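PDB 3ZPL: putative marr-family transcriptional repressor from Streptomyces coelicolor, which binds DNA through a winged-helix motif as a MarR-family transcriptional regulator and probably represses the genes it controls. Local coordinates for the interface of chains A and B. Coordinates in Å, arbitrary orientation; residue numbers count along the deposited sequence, not the author numbering. Chains: chain A/B, Putative marr-family transcriptional repressor.

Contact 1: the interface of chains A and B. Residues chain A 38-39, 42, 46; chain B 83, 174-175, 177.
Both carboxylate oxygens of A:Asp42 grip one guanidinium nitrogen, NH2 of B:Arg177, the last residue of chain B. The hydrogen bond from B:Arg177 NH2 to A:Asp42 OD1 is 3.0 Å long and nearly straight (176° at H). The salt-bridged A:Asp42 OD2 lies 2.8 Å from B:Arg177 NH2, but its bond is strongly bent. Each oxygen offers its syn lone pair. The groups meet tip to tip, carboxylate and guanidinium only 17° apart in plane, with the acid at the guanidinium edge. On A:Asp42, in helix 24-52, CG is anti to the backbone N (chi1 -179°), which sends the carboxylate toward chain B. The B:Arg177 guanidinium is sandwiched. Over one face comes A:Arg46, whose CD is 3.5 Å from B:Arg177 CZ; the two arginines run past each other in opposite directions with their guanidinium groups stacked nearly parallel. Acid A:Asp42 would probably ease the repulsion between these like charges. CA of B:Pro174 lies under the centre of the opposite face, which should limit how far the group can tilt, while the ring carbon CG of B:Pro174 touches A:Asp42 CG at 4.1 Å. The C-terminal tail of chain B, 3-10 helix 174-176 and the terminal arginine, thus clasps helix 24-52 of the other subunit, in what is likely the functional dimer of this family. One turn away the contact becomes apolar: A:Leu39 crosses the aliphatic stem of B:Lys83 obliquely, its CD2 3.9 Å from B:Lys83 CB.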
# COMPACT_ATOMS: atom_id res chain seq x y z
N THR A 38 0.60 4.33 -3.30
CA THR A 38 1.12 3.40 -4.29
C THR A 38 2.53 3.80 -4.70
O THR A 38 3.34 2.92 -4.98
CB THR A 38 0.22 3.30 -5.54
OG1 THR A 38 -1.13 3.04 -5.15
CG2 THR A 38 0.69 2.19 -6.48
N LEU A 39 2.82 5.11 -4.70
CA LEU A 39 4.15 5.61 -5.06
C LEU A 39 5.15 5.42 -3.93
O LEU A 39 6.30 5.11 -4.17
CB LEU A 39 4.12 7.10 -5.45
CG LEU A 39 3.49 7.48 -6.80
CD1 LEU A 39 3.21 8.96 -6.81
CD2 LEU A 39 4.36 7.10 -7.98
N ASP A 42 6.13 1.82 -3.65
CA ASP A 42 7.02 1.56 -4.77
C ASP A 42 8.43 2.09 -4.50
O ASP A 42 9.42 1.41 -4.73
CB ASP A 42 6.45 2.20 -6.04
CG ASP A 42 7.32 1.95 -7.24
OD1 ASP A 42 8.24 2.74 -7.49
OD2 ASP A 42 7.09 0.96 -7.95
N ARG A 46 11.65 -0.39 -3.55
CA ARG A 46 12.80 -0.38 -4.45
C ARG A 46 14.09 -0.01 -3.72
O ARG A 46 15.13 -0.59 -3.95
CB ARG A 46 12.58 0.59 -5.61
CG ARG A 46 11.58 0.09 -6.62
CD ARG A 46 11.93 0.55 -8.02
NE ARG A 46 12.43 -0.59 -8.78
CZ ARG A 46 13.11 -0.48 -9.91
NH1 ARG A 46 13.37 0.71 -10.43
NH2 ARG A 46 13.52 -1.58 -10.54
N LYS B 83 -0.03 4.68 -11.42
CA LYS B 83 1.27 4.76 -10.74
C LYS B 83 1.94 3.39 -10.62
O LYS B 83 2.64 3.11 -9.66
CB LYS B 83 1.15 5.41 -9.37
CG LYS B 83 0.32 6.69 -9.35
CD LYS B 83 0.96 7.79 -10.16
CE LYS B 83 -0.04 8.87 -10.50
NZ LYS B 83 0.55 9.92 -11.36
N PRO B 174 7.67 4.60 -12.22
CA PRO B 174 7.24 3.23 -12.57
C PRO B 174 6.92 3.04 -14.06
O PRO B 174 7.35 2.07 -14.67
CB PRO B 174 5.96 3.04 -11.74
CG PRO B 174 6.13 3.94 -10.57
CD PRO B 174 6.98 5.09 -11.01
N TRP B 175 6.15 3.96 -14.61
CA TRP B 175 5.65 3.82 -15.97
C TRP B 175 6.72 4.12 -17.04
O TRP B 175 6.51 3.86 -18.22
CB TRP B 175 4.44 4.71 -16.18
CG TRP B 175 4.66 6.13 -15.83
CD1 TRP B 175 5.01 7.14 -16.68
CD2 TRP B 175 4.51 6.73 -14.55
NE1 TRP B 175 5.10 8.32 -16.01
CE2 TRP B 175 4.79 8.10 -14.69
CE3 TRP B 175 4.18 6.25 -13.29
CZ2 TRP B 175 4.76 8.98 -13.63
CZ3 TRP B 175 4.13 7.13 -12.23
CH2 TRP B 175 4.42 8.48 -12.41
N ARG B 177 9.71 2.67 -16.48
CA ARG B 177 10.63 1.58 -16.20
C ARG B 177 10.65 0.71 -17.44
O ARG B 177 9.98 1.03 -18.44
CB ARG B 177 10.19 0.76 -14.99
CG ARG B 177 11.29 0.53 -13.98
CD ARG B 177 11.19 1.52 -12.84
NE ARG B 177 10.34 1.02 -11.78
CZ ARG B 177 9.96 1.71 -10.71
NH1 ARG B 177 10.34 2.96 -10.53
NH2 ARG B 177 9.17 1.13 -9.81
OXT ARG B 177 11.31 -0.32 -17.48

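Contact 2: the interface of chains A and B. Residues chain A 134, 138, 142; chain B 20-23, 26.
The A:Arg138 side chain crosses that of B:Glu26 at about a right angle, yet grips it end-on with both terminal nitrogens. NH1 of A:Arg138 gives a hydrogen bond of 3.2 Å to B:Glu26 OE2, met from above the carboxylate plane. NH2 of A:Arg138 meets B:Glu26 OE1 at 2.9 Å on its syn side, completing the salt bridge; the guanidinium and carboxylate planes are 46° apart. The arginine is extended from CG to NE and then turns (chi4 -75°), bringing NH2 also to the backbone carbonyl B:Trp21 O at 2.6 Å, close to the guanidinium plane. B:Thr23 N holds the glutamate from behind, donating 2.9 Å to the anti lone pair of B:Glu26 OE1. A lysine in place of A:Arg138 would probably be unable to serve both carboxylate oxygens and the B:Trp21 carbonyl together, leaving at least one without its mate. B:Leu22 CD1 sits over one guanidinium face, toward its rim, and packs 3.7 Å from A:Val134 CG1, the two side chains sliding past in opposite directions. A:Val134 CG2 meets the indole at B:Trp21 CE3, 4.1 Å away, crossing nearly perpendicular. Helix 120-142 of chain A is thereby fastened to the N-terminal segment and the start of helix 24-51 of chain B, which probably helps hold the regulator together as a dimer.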
# COMPACT_ATOMS: atom_id res chain seq x y z
N VAL A 134 15.93 5.46 6.39
CA VAL A 134 15.44 6.64 7.10
C VAL A 134 15.48 7.87 6.19
O VAL A 134 14.48 8.56 6.07
CB VAL A 134 16.20 6.87 8.42
CG1 VAL A 134 15.88 8.22 9.02
CG2 VAL A 134 15.84 5.77 9.41
N ARG A 138 12.47 10.18 5.08
CA ARG A 138 12.51 11.62 5.31
C ARG A 138 12.18 12.38 4.03
O ARG A 138 11.25 13.17 4.00
CB ARG A 138 13.89 12.07 5.81
CG ARG A 138 14.10 11.93 7.32
CD ARG A 138 15.10 12.85 8.02
NE ARG A 138 14.99 12.68 9.47
CZ ARG A 138 13.99 13.17 10.23
NH1 ARG A 138 12.99 13.86 9.69
NH2 ARG A 138 13.98 12.95 11.55
N PHE A 142 8.72 13.52 5.52
CA PHE A 142 8.81 14.48 6.62
C PHE A 142 9.47 15.80 6.24
O PHE A 142 9.04 16.87 6.70
CB PHE A 142 9.49 13.84 7.84
CG PHE A 142 8.69 12.74 8.46
CD1 PHE A 142 7.65 13.03 9.33
CD2 PHE A 142 8.95 11.41 8.16
CE1 PHE A 142 6.88 12.02 9.89
CE2 PHE A 142 8.19 10.39 8.72
CZ PHE A 142 7.16 10.70 9.59
N ARG B 20 21.09 10.91 10.39
CA ARG B 20 19.85 11.44 10.99
C ARG B 20 19.29 10.40 11.97
O ARG B 20 20.02 9.49 12.40
CB ARG B 20 18.82 11.75 9.90
N TRP B 21 18.03 10.57 12.36
CA TRP B 21 17.19 9.51 12.94
C TRP B 21 15.79 10.11 13.01
O TRP B 21 15.62 11.31 12.78
CB TRP B 21 17.63 9.15 14.37
CG TRP B 21 18.61 7.96 14.58
CD1 TRP B 21 19.37 7.76 15.70
CD2 TRP B 21 18.97 6.88 13.66
NE1 TRP B 21 20.16 6.64 15.56
CE2 TRP B 21 19.93 6.08 14.32
CE3 TRP B 21 18.57 6.51 12.36
CZ2 TRP B 21 20.51 4.94 13.73
CZ3 TRP B 21 19.15 5.36 11.78
CH2 TRP B 21 20.10 4.60 12.46
N LEU B 22 14.81 9.30 13.36
CA LEU B 22 13.43 9.79 13.56
C LEU B 22 13.12 10.04 15.04
O LEU B 22 13.35 9.17 15.85
CB LEU B 22 12.43 8.78 13.01
CG LEU B 22 11.76 9.11 11.68
CD1 LEU B 22 12.80 9.42 10.61
CD2 LEU B 22 10.88 7.95 11.28
N THR B 23 12.56 11.20 15.37
CA THR B 23 12.14 11.47 16.76
C THR B 23 11.04 10.49 17.10
O THR B 23 10.46 9.87 16.21
CB THR B 23 11.60 12.90 16.98
OG1 THR B 23 10.31 13.04 16.37
CG2 THR B 23 12.56 13.95 16.42
N GLU B 26 7.74 11.64 15.47
CA GLU B 26 7.71 11.26 14.05
C GLU B 26 7.45 9.77 13.87
O GLU B 26 6.65 9.38 13.03
CB GLU B 26 9.03 11.63 13.38
CG GLU B 26 9.25 13.13 13.22
CD GLU B 26 10.67 13.50 12.77
OE1 GLU B 26 11.62 12.84 13.22
OE2 GLU B 26 10.82 14.42 11.93

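Contact 3: the interface of chains A and B. Residues chain A 33, 145, 153, 157; chain B 29, 33, 156-157.
A:Met157 lies alongside B:Tyr33, both pointing the same way, with its methyl CE at the ring, 3.3 Å from B:Tyr33 CD1. This methionine-tyrosine pairing, the first kind of contact, is made twice across the two-fold axis by the first helix (24-52 in chain A, 24-51 in chain B) and helix 147-164. In the twin pair B:Met157 CE is 3.7 Å from A:Tyr33 CD1 and sits at the ring edge, in plane. As modelled, chi3 is folded at -82° in A:Met157 and extended at 173° in B:Met157, so the two methyls reach the rings differently. An alanine at A:Met157 would probably open a gap beside the B:Tyr33 ring and leave that ring free to shift.

Contacts between aliphatic branches form the second group. A:Leu153 presents its two methyls to different partners. CD1 of A:Leu153 meets B:Met157 CE at 3.9 Å, and CD2 of A:Leu153 meets B:Val29 CG1, also at 3.9 Å; both neighbours cross the leucine at about a right angle. A:Leu145 CD2 approaches B:Ile156 CG2 more loosely, at 4.2 Å.

Side chain against backbone is the third kind. No polar pair bridges the chains here, so this part of the probable dimer interface rests on apolar fit. The stems of the methionines lie against the opposite helix: A:Met157 CG is 3.7 Å from B:Tyr33 CA. B:Ile156 CD1 ends 4.1 Å from the backbone nitrogen A:Leu153 N.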
# COMPACT_ATOMS: atom_id res chain seq x y z
N TYR A 33 -4.69 10.22 -2.25
CA TYR A 33 -4.26 9.21 -1.28
C TYR A 33 -3.73 7.96 -1.99
O TYR A 33 -2.60 7.55 -1.78
CB TYR A 33 -5.36 8.81 -0.31
CG TYR A 33 -4.94 7.66 0.56
CD1 TYR A 33 -4.10 7.85 1.66
CD2 TYR A 33 -5.34 6.35 0.27
CE1 TYR A 33 -3.69 6.79 2.45
CE2 TYR A 33 -4.93 5.28 1.05
CZ TYR A 33 -4.10 5.51 2.14
OH TYR A 33 -3.68 4.45 2.93
N LEU A 145 6.69 18.33 4.88
CA LEU A 145 5.51 18.72 5.65
C LEU A 145 5.88 19.58 6.86
O LEU A 145 6.84 19.29 7.57
CB LEU A 145 4.77 17.49 6.13
CG LEU A 145 4.52 16.42 5.07
CD1 LEU A 145 4.00 15.16 5.74
CD2 LEU A 145 3.54 16.92 4.03
N LEU A 153 -1.38 14.49 9.99
CA LEU A 153 -1.27 13.16 9.36
C LEU A 153 -1.46 12.03 10.36
O LEU A 153 -2.23 11.10 10.11
CB LEU A 153 0.12 13.01 8.73
CG LEU A 153 0.50 11.69 8.05
CD1 LEU A 153 -0.55 11.27 7.05
CD2 LEU A 153 1.85 11.80 7.36
N MET A 157 -4.36 9.17 10.33
CA MET A 157 -4.14 7.76 10.05
C MET A 157 -4.53 6.92 11.26
O MET A 157 -5.10 5.86 11.10
CB MET A 157 -2.70 7.52 9.62
CG MET A 157 -2.30 8.23 8.32
SD MET A 157 -3.39 7.95 6.91
CE MET A 157 -2.88 6.38 6.24
N VAL B 29 3.83 9.03 14.14
CA VAL B 29 3.11 9.44 12.94
C VAL B 29 3.30 8.40 11.83
O VAL B 29 2.33 7.86 11.29
CB VAL B 29 3.59 10.82 12.44
CG1 VAL B 29 3.05 11.13 11.05
CG2 VAL B 29 3.18 11.91 13.41
N TYR B 33 0.66 5.79 10.06
CA TYR B 33 0.47 5.76 8.61
C TYR B 33 0.59 4.33 8.09
O TYR B 33 -0.33 3.84 7.43
CB TYR B 33 1.46 6.66 7.87
CG TYR B 33 1.35 6.47 6.37
CD1 TYR B 33 0.33 7.07 5.64
CD2 TYR B 33 2.25 5.66 5.69
CE1 TYR B 33 0.21 6.88 4.26
CE2 TYR B 33 2.15 5.47 4.31
CZ TYR B 33 1.13 6.08 3.60
OH TYR B 33 1.03 5.89 2.24
N ILE B 156 -1.98 16.97 2.03
CA ILE B 156 -0.82 16.21 2.48
C ILE B 156 -0.39 15.16 1.47
O ILE B 156 0.80 15.08 1.12
CB ILE B 156 -1.06 15.57 3.86
CG1 ILE B 156 -1.06 16.66 4.93
CG2 ILE B 156 0.02 14.55 4.18
CD1 ILE B 156 -1.65 16.24 6.26
N MET B 157 -1.33 14.34 1.00
CA MET B 157 -0.97 13.25 0.10
C MET B 157 -0.50 13.80 -1.25
O MET B 157 0.46 13.30 -1.80
CB MET B 157 -2.12 12.26 -0.05
CG MET B 157 -2.51 11.57 1.25
SD MET B 157 -1.15 10.74 2.12
CE MET B 157 -2.03 10.29 3.61

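Contact 4: the interface of chains A and B. Residues chain A 156, 159-160, 163; chain B 140, 144-145, 149.
A:Ile159 CD1 touches the branch methyl B:Leu145 CD2 at 4.0 Å, the two side chains crossing at a slant at the apolar centre of a helical interface typical of MarR-family dimers. The face belongs to helix 147-164 of chain A; it meets the end of helix 120-142 of chain B, the loop that follows it, and the start of the next helix. A:Ile159 puts its branches to separate uses. CG1, anti to the carbonyl carbon (chi1 -62°), carries CD1 to the leucine, while the methyl CG2 packs on the stem of B:Arg144, 3.9 Å from B:Arg144 CB. These two side chains run past one another in opposite directions.

One turn earlier, A:Ile156 slides likewise past B:Gln149. Its CD1 is 4.0 Å from B:Gln149 CB and 3.7 Å from the backbone oxygen B:Gln149 O. The amide of the glutamine reaches across to meet A:Ile159 tip to tip, B:Gln149 OE1 standing 4.1 Å from A:Ile159 CD1. A:Val160 CG2 faces the backbone oxygen B:Ala140 O at 4.1 Å.

At the polar rim the B:Arg144 chain bends at chi3 (125°) and turns its guanidinium over A:Gly163. The glycine CA lies beneath the centre of that flat group, 3.7 Å from B:Arg144 CZ. Lacking a side chain, A:Gly163 lets the group come close, but no hydrogen bond ties it there: B:Arg144 NH1 is 3.7 Å from A:Gly163 O.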
# COMPACT_ATOMS: atom_id res chain seq x y z
N ILE A 156 -4.87 11.66 11.75
CA ILE A 156 -5.75 11.14 10.71
C ILE A 156 -5.59 9.63 10.50
O ILE A 156 -6.56 8.89 10.48
CB ILE A 156 -5.54 11.89 9.37
CG1 ILE A 156 -6.10 13.30 9.48
CG2 ILE A 156 -6.22 11.15 8.22
CD1 ILE A 156 -5.64 14.24 8.40
N ILE A 159 -6.89 7.35 13.39
CA ILE A 159 -8.34 7.12 13.35
C ILE A 159 -8.72 6.02 12.35
O ILE A 159 -9.51 5.11 12.65
CB ILE A 159 -9.11 8.38 12.92
CG1 ILE A 159 -8.91 9.52 13.91
CG2 ILE A 159 -10.60 8.06 12.77
CD1 ILE A 159 -9.14 10.90 13.31
N VAL A 160 -8.16 6.14 11.14
CA VAL A 160 -8.38 5.16 10.07
C VAL A 160 -7.97 3.77 10.54
O VAL A 160 -8.70 2.80 10.33
CB VAL A 160 -7.61 5.55 8.79
CG1 VAL A 160 -7.60 4.41 7.78
CG2 VAL A 160 -8.22 6.80 8.16
N GLY A 163 -10.14 2.49 13.37
CA GLY A 163 -11.42 2.13 12.76
C GLY A 163 -11.45 0.75 12.12
O GLY A 163 -12.48 0.08 12.12
N ALA B 140 -14.69 3.40 6.09
CA ALA B 140 -13.32 3.33 6.57
C ALA B 140 -12.68 4.70 6.75
O ALA B 140 -11.82 4.87 7.62
CB ALA B 140 -12.48 2.49 5.62
N ARG B 144 -15.43 9.29 8.98
CA ARG B 144 -14.68 9.41 10.25
C ARG B 144 -13.86 10.69 10.40
O ARG B 144 -13.27 10.92 11.46
CB ARG B 144 -13.74 8.21 10.42
CG ARG B 144 -14.44 6.87 10.22
CD ARG B 144 -13.58 5.71 10.71
NE ARG B 144 -14.30 4.88 11.67
CZ ARG B 144 -14.55 3.57 11.54
NH1 ARG B 144 -14.15 2.88 10.47
NH2 ARG B 144 -15.21 2.95 12.52
N LEU B 145 -13.85 11.53 9.38
CA LEU B 145 -13.03 12.74 9.39
C LEU B 145 -13.87 13.98 9.18
O LEU B 145 -14.75 13.99 8.34
CB LEU B 145 -11.98 12.67 8.30
CG LEU B 145 -11.19 11.36 8.25
CD1 LEU B 145 -10.36 11.31 6.98
CD2 LEU B 145 -10.31 11.21 9.47
N GLN B 149 -10.14 17.93 8.14
CA GLN B 149 -9.14 16.85 8.00
C GLN B 149 -9.15 16.24 6.62
O GLN B 149 -8.12 15.80 6.12
CB GLN B 149 -9.35 15.70 9.01
CG GLN B 149 -10.17 16.04 10.22
CD GLN B 149 -9.94 15.07 11.34
OE1 GLN B 149 -10.83 14.30 11.71
NE2 GLN B 149 -8.75 15.13 11.92

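Contacts 3 and 4 are neighbours, their C-alpha centres about 11 Å apart; both use helix 147-164, and Leu145 and Ile156 serve in each, from opposite chains. Contact 2 lies about 15 Å from contact 3 and shares helix 120-142 with contact 4, though their centres are about 24 Å apart. Contact 1, about 19 Å from contact 3, joins contacts 2 and 3 in using the long N-terminal helix. Charged clasps at contacts 1 and 2 thus accompany the apolar contacts 3 and 4. The two-fold axis repeats contacts 1, 2 and 4 with the chains exchanged and relates the two halves of contact 3, probably setting how the DNA-binding regions are held.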